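Regulatory protein YycH-like domain-containing protein (Eubacterium rectale, PDB 5COZ) is of unknown function, though its YycH-like domain suggests kinship with bacterial regulatory proteins and it is probably made as an exported lipoprotein. Local coordinates at residues 119-122 / 123-126; 147-150 / 151-154. All coordinates share one frame; numbering follows the deposited sequence. Where two conformers were deposited one is given.

Both contacts are local, each within eight consecutive residues, and their centres lie about 25 Å apart. Contact 1 turns the chain between strands 116-120 and 125-128 of the large antiparallel sheet; one side of it is buried under helix 73-87, and the other carries a salt bridge and a water. Contact 2 is a surface contact in the long loop between helices 130-137 and 165-178. It touches strand 188-192 of that same sheet and strand 338-348 of the other, mixed sheet. Paired strands and an apolar pair hold contact 1; contact 2 instead uses short-range 3-10 bonds and an amide-lysine bond, with F154 as its buried residue.

Contact 1 of 2, residues 119-122 / 123-126; sequences AIRN and DSAL
I120 and A125 form the tight part of this hairpin end. They are a non-hydrogen-bonded antiparallel pair whose side chains rise from the same face of the sheet, I120 CG1 lying 4.0 Å from A125 CB. With CG1 anti to its carbonyl carbon, I120 sets that branch alongside the alanine methyl, and C76, L79 and M80 of helix 73-87 pack against the isoleucine. Next to this pair, A119 and L126 are closed by two backbone bonds, A119 N to L126 O at 2.8 Å and L126 N to A119 O at 2.8 Å. Nearer the turn, R121 N reaches S124 O at 2.9 Å in an almost straight bond (171°). The face that bears A119, R121 and L126 is looser and wetter: a water 3.1 Å from A119 O donates to it, giving this carbonyl a second partner beside L126 N. The R121 chain is bent at chi3 (75°), which brings the guanidinium alongside D123. NH1 then makes a salt bridge to D123 OD1 at 2.8 Å, its N-H poorly aimed and the bond weak. N122 flanks the pair: its amide stacks on the D123 carboxylate with the planes 14° apart, while its OD1 stands 3.4 Å above one face of the R121 guanidinium. An alanine here would lose this flat amide layer, and the carboxylate and guanidinium, already weakly bonded, would probably be freer to turn. N122 also ties the turn by its backbone to F69, and D123 meets P260. The arrangement is a beta hairpin joining strands 116-120 and 125-128 of the antiparallel sheet, with N122 and D123 at its tip.

Contact 2 of 2, residues 147-150 / 151-154; sequences PFND and KDKF
N149 and K151 meet through their side chains, K151 NZ bonding to N149 OD1 at 2.8 Å. The lysine chain runs past the amide oxygen, and its final bend (chi4 -76°) brings the ammonium back onto it, the donor tilted slightly from the amide plane. The asparagine helps by holding CG anti to its backbone N (chi1 -161°). A water 3.0 Å from N149 ND2 accepts from it and also from K151 NZ, so the pair is joined once directly and once through the water. N149 ND2 has another partner in the hydroxyl of Y326, and K151 also lies on Y190 and E188.

The backbone bonds each span three residues, the pattern of a 3-10 turn. D152 N donates to N149 O at 3.0 Å, coming from well above the carbonyl plane; K153 N reaches D150 O only weakly, at 3.4 Å; F154 N closes on K151 O at 2.9 Å. N149, with its left-handed backbone, leads the loop into this short 3-10 helix.

The F154 ring meets the turn edge-on, CD2 3.9 Å from D150 O, and the phenylalanine is buried against K140, Y190 and N196. K153 packs its CG 3.3 Å from the same D150 O, while its NZ stays 4.5 Å from D150 OD1, opposite charges beyond salt-bridge range.

Contact 1 of 2, residues 119-122 / 123-126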
loop_
_atom_site.group_PDB
_atom_site.type_symbol
_atom_site.label_atom_id
_atom_site.label_comp_id
_atom_site.label_asym_id
_atom_site.label_seq_id
_atom_site.Cartn_x
_atom_site.Cartn_y
_atom_site.Cartn_z
ATOM N N ALA A 119 16.667 -8.192 -7.421
ATOM C CA ALA A 119 16.596 -7.419 -8.647
ATOM C C ALA A 119 16.403 -5.986 -8.262
ATOM O O ALA A 119 15.476 -5.675 -7.511
ATOM C CB ALA A 119 15.424 -7.894 -9.504
ATOM N N ILE A 120 17.260 -5.094 -8.779
ATOM C CA ILE A 120 17.132 -3.680 -8.463
ATOM C C ILE A 120 17.049 -2.889 -9.771
ATOM O O ILE A 120 17.915 -3.042 -10.625
ATOM C CB ILE A 120 18.273 -3.164 -7.549
ATOM C CG1 ILE A 120 18.337 -3.989 -6.257
ATOM C CG2 ILE A 120 18.094 -1.660 -7.259
ATOM C CD1 ILE A 120 19.595 -3.688 -5.408
ATOM N N ARG A 121 16.006 -2.060 -9.900
ATOM C CA ARG A 121 15.778 -1.188 -11.057
ATOM C C ARG A 121 15.790 0.270 -10.568
ATOM O O ARG A 121 16.008 0.520 -9.375
ATOM C CB ARG A 121 14.404 -1.520 -11.701
ATOM C CG ARG A 121 14.310 -2.822 -12.471
ATOM C CD ARG A 121 12.904 -3.041 -13.022
ATOM N NE ARG A 121 12.614 -2.187 -14.178
ATOM C CZ ARG A 121 11.897 -1.065 -14.129
ATOM N NH1 ARG A 121 11.382 -0.647 -12.977
ATOM N NH2 ARG A 121 11.693 -0.353 -15.229
ATOM N N ASN A 122 15.449 1.235 -11.432
ATOM C CA ASN A 122 15.449 2.628 -10.980
ATOM C C ASN A 122 14.408 2.916 -9.887
ATOM O O ASN A 122 14.705 3.682 -8.970
ATOM C CB ASN A 122 15.230 3.585 -12.173
ATOM C CG ASN A 122 13.988 3.282 -12.986
ATOM O OD1 ASN A 122 13.795 2.175 -13.474
ATOM N ND2 ASN A 122 13.109 4.261 -13.138
ATOM N N ASP A 123 13.211 2.296 -9.954
ATOM C CA ASP A 123 12.144 2.638 -9.019
ATOM C C ASP A 123 11.544 1.432 -8.317
ATOM O O ASP A 123 10.401 1.500 -7.849
ATOM C CB ASP A 123 11.028 3.391 -9.766
ATOM C CG ASP A 123 10.339 2.561 -10.838
ATOM O OD1 ASP A 123 10.880 1.492 -11.215
ATOM O OD2 ASP A 123 9.276 2.991 -11.331
ATOM N N SER A 124 12.307 0.329 -8.246
ATOM C CA SER A 124 11.825 -0.855 -7.550
ATOM C C SER A 124 12.985 -1.750 -7.193
ATOM O O SER A 124 14.011 -1.725 -7.852
ATOM C CB SER A 124 10.809 -1.621 -8.401
ATOM O OG SER A 124 11.392 -2.168 -9.570
ATOM N N ALA A 125 12.817 -2.503 -6.114
ATOM C CA ALA A 125 13.814 -3.465 -5.694
ATOM C C ALA A 125 13.060 -4.647 -5.137
ATOM O O ALA A 125 12.071 -4.471 -4.407
ATOM C CB ALA A 125 14.794 -2.885 -4.684
ATOM N N LEU A 126 13.479 -5.848 -5.516
ATOM C CA LEU A 126 12.806 -7.048 -5.038
ATOM C C LEU A 126 13.821 -8.097 -4.630
ATOM O O LEU A 126 14.646 -8.493 -5.456
ATOM C CB LEU A 126 11.882 -7.616 -6.137
ATOM C CG LEU A 126 11.161 -8.962 -5.826
ATOM C CD1 LEU A 126 10.159 -8.792 -4.678
ATOM C CD2 LEU A 126 10.441 -9.510 -7.053
HETATM O O HOH W 1 12.887 -5.014 -9.170
#

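Contact 2 of 2, residues 147-150 / 151-154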
loop_
_atom_site.group_PDB
_atom_site.type_symbol
_atom_site.label_atom_id
_atom_site.label_comp_id
_atom_site.label_asym_id
_atom_site.label_seq_id
_atom_site.Cartn_x
_atom_site.Cartn_y
_atom_site.Cartn_z
ATOM N N PRO A 147 -8.831 -5.195 -8.732
ATOM C CA PRO A 147 -10.240 -4.744 -8.736
ATOM C C PRO A 147 -11.109 -5.248 -7.581
ATOM O O PRO A 147 -12.250 -4.808 -7.469
ATOM C CB PRO A 147 -10.761 -5.344 -10.052
ATOM C CG PRO A 147 -10.016 -6.676 -10.165
ATOM C CD PRO A 147 -8.700 -6.513 -9.402
ATOM N N PHE A 148 -10.593 -6.150 -6.735
ATOM C CA PHE A 148 -11.435 -6.767 -5.706
ATOM C C PHE A 148 -10.922 -6.622 -4.278
ATOM O O PHE A 148 -11.642 -6.977 -3.335
ATOM C CB PHE A 148 -11.567 -8.281 -5.992
ATOM C CG PHE A 148 -12.006 -8.635 -7.395
ATOM C CD1 PHE A 148 -13.188 -8.126 -7.923
ATOM C CD2 PHE A 148 -11.253 -9.505 -8.177
ATOM C CE1 PHE A 148 -13.595 -8.460 -9.227
ATOM C CE2 PHE A 148 -11.672 -9.859 -9.466
ATOM C CZ PHE A 148 -12.835 -9.323 -9.987
ATOM N N ASN A 149 -9.699 -6.111 -4.107
ATOM C CA ASN A 149 -9.054 -6.006 -2.788
ATOM C C ASN A 149 -8.961 -7.400 -2.143
ATOM O O ASN A 149 -9.288 -7.571 -0.959
ATOM C CB ASN A 149 -9.747 -4.999 -1.864
ATOM C CG ASN A 149 -8.837 -4.586 -0.738
ATOM O OD1 ASN A 149 -7.598 -4.648 -0.886
ATOM N ND2 ASN A 149 -9.414 -4.116 0.382
ATOM N N ASP A 150 -8.471 -8.353 -2.954
ATOM C CA ASP A 150 -8.357 -9.760 -2.579
ATOM C C ASP A 150 -7.577 -9.945 -1.264
ATOM O O ASP A 150 -7.928 -10.839 -0.481
ATOM C CB ASP A 150 -7.697 -10.555 -3.721
ATOM C CG ASP A 150 -8.516 -10.627 -5.003
ATOM O OD1 ASP A 150 -9.666 -11.126 -4.950
ATOM O OD2 ASP A 150 -7.986 -10.242 -6.071
ATOM N N LYS A 151 -6.583 -9.086 -0.985
ATOM C CA LYS A 151 -5.781 -9.207 0.240
ATOM C C LYS A 151 -6.595 -9.141 1.520
ATOM O O LYS A 151 -6.182 -9.690 2.552
ATOM C CB LYS A 151 -4.674 -8.122 0.313
ATOM C CG LYS A 151 -5.165 -6.671 0.515
ATOM C CD LYS A 151 -4.000 -5.675 0.467
ATOM C CE LYS A 151 -4.415 -4.297 0.999
ATOM N NZ LYS A 151 -5.229 -3.568 0.009
ATOM N N ASP A 152 -7.709 -8.423 1.505
ATOM C CA ASP A 152 -8.472 -8.199 2.726
ATOM C C ASP A 152 -8.867 -9.496 3.449
ATOM O O ASP A 152 -8.886 -9.501 4.680
ATOM C CB ASP A 152 -9.727 -7.377 2.423
ATOM C CG ASP A 152 -10.493 -6.954 3.665
ATOM O OD1 ASP A 152 -9.928 -6.199 4.481
ATOM O OD2 ASP A 152 -11.628 -7.444 3.855
ATOM N N LYS A 153 -9.130 -10.567 2.704
ATOM C CA LYS A 153 -9.549 -11.825 3.347
ATOM C C LYS A 153 -8.412 -12.468 4.160
ATOM O O LYS A 153 -8.686 -13.325 5.019
ATOM C CB LYS A 153 -10.120 -12.826 2.338
ATOM C CG LYS A 153 -9.132 -13.337 1.310
ATOM C CD LYS A 153 -9.779 -14.275 0.285
ATOM C CE LYS A 153 -10.094 -13.557 -1.008
ATOM N NZ LYS A 153 -10.490 -14.504 -2.082
ATOM N N PHE A 154 -7.168 -12.041 3.925
ATOM C CA PHE A 154 -6.019 -12.579 4.685
ATOM C C PHE A 154 -5.645 -11.707 5.904
ATOM O O PHE A 154 -4.744 -12.083 6.662
ATOM C CB PHE A 154 -4.818 -12.692 3.734
ATOM C CG PHE A 154 -5.050 -13.680 2.610
ATOM C CD1 PHE A 154 -4.806 -15.038 2.793
ATOM C CD2 PHE A 154 -5.564 -13.254 1.386
ATOM C CE1 PHE A 154 -5.025 -15.945 1.758
ATOM C CE2 PHE A 154 -5.807 -14.166 0.357
ATOM C CZ PHE A 154 -5.534 -15.508 0.546
HETATM O O HOH W 2 -7.596 -2.143 1.656
#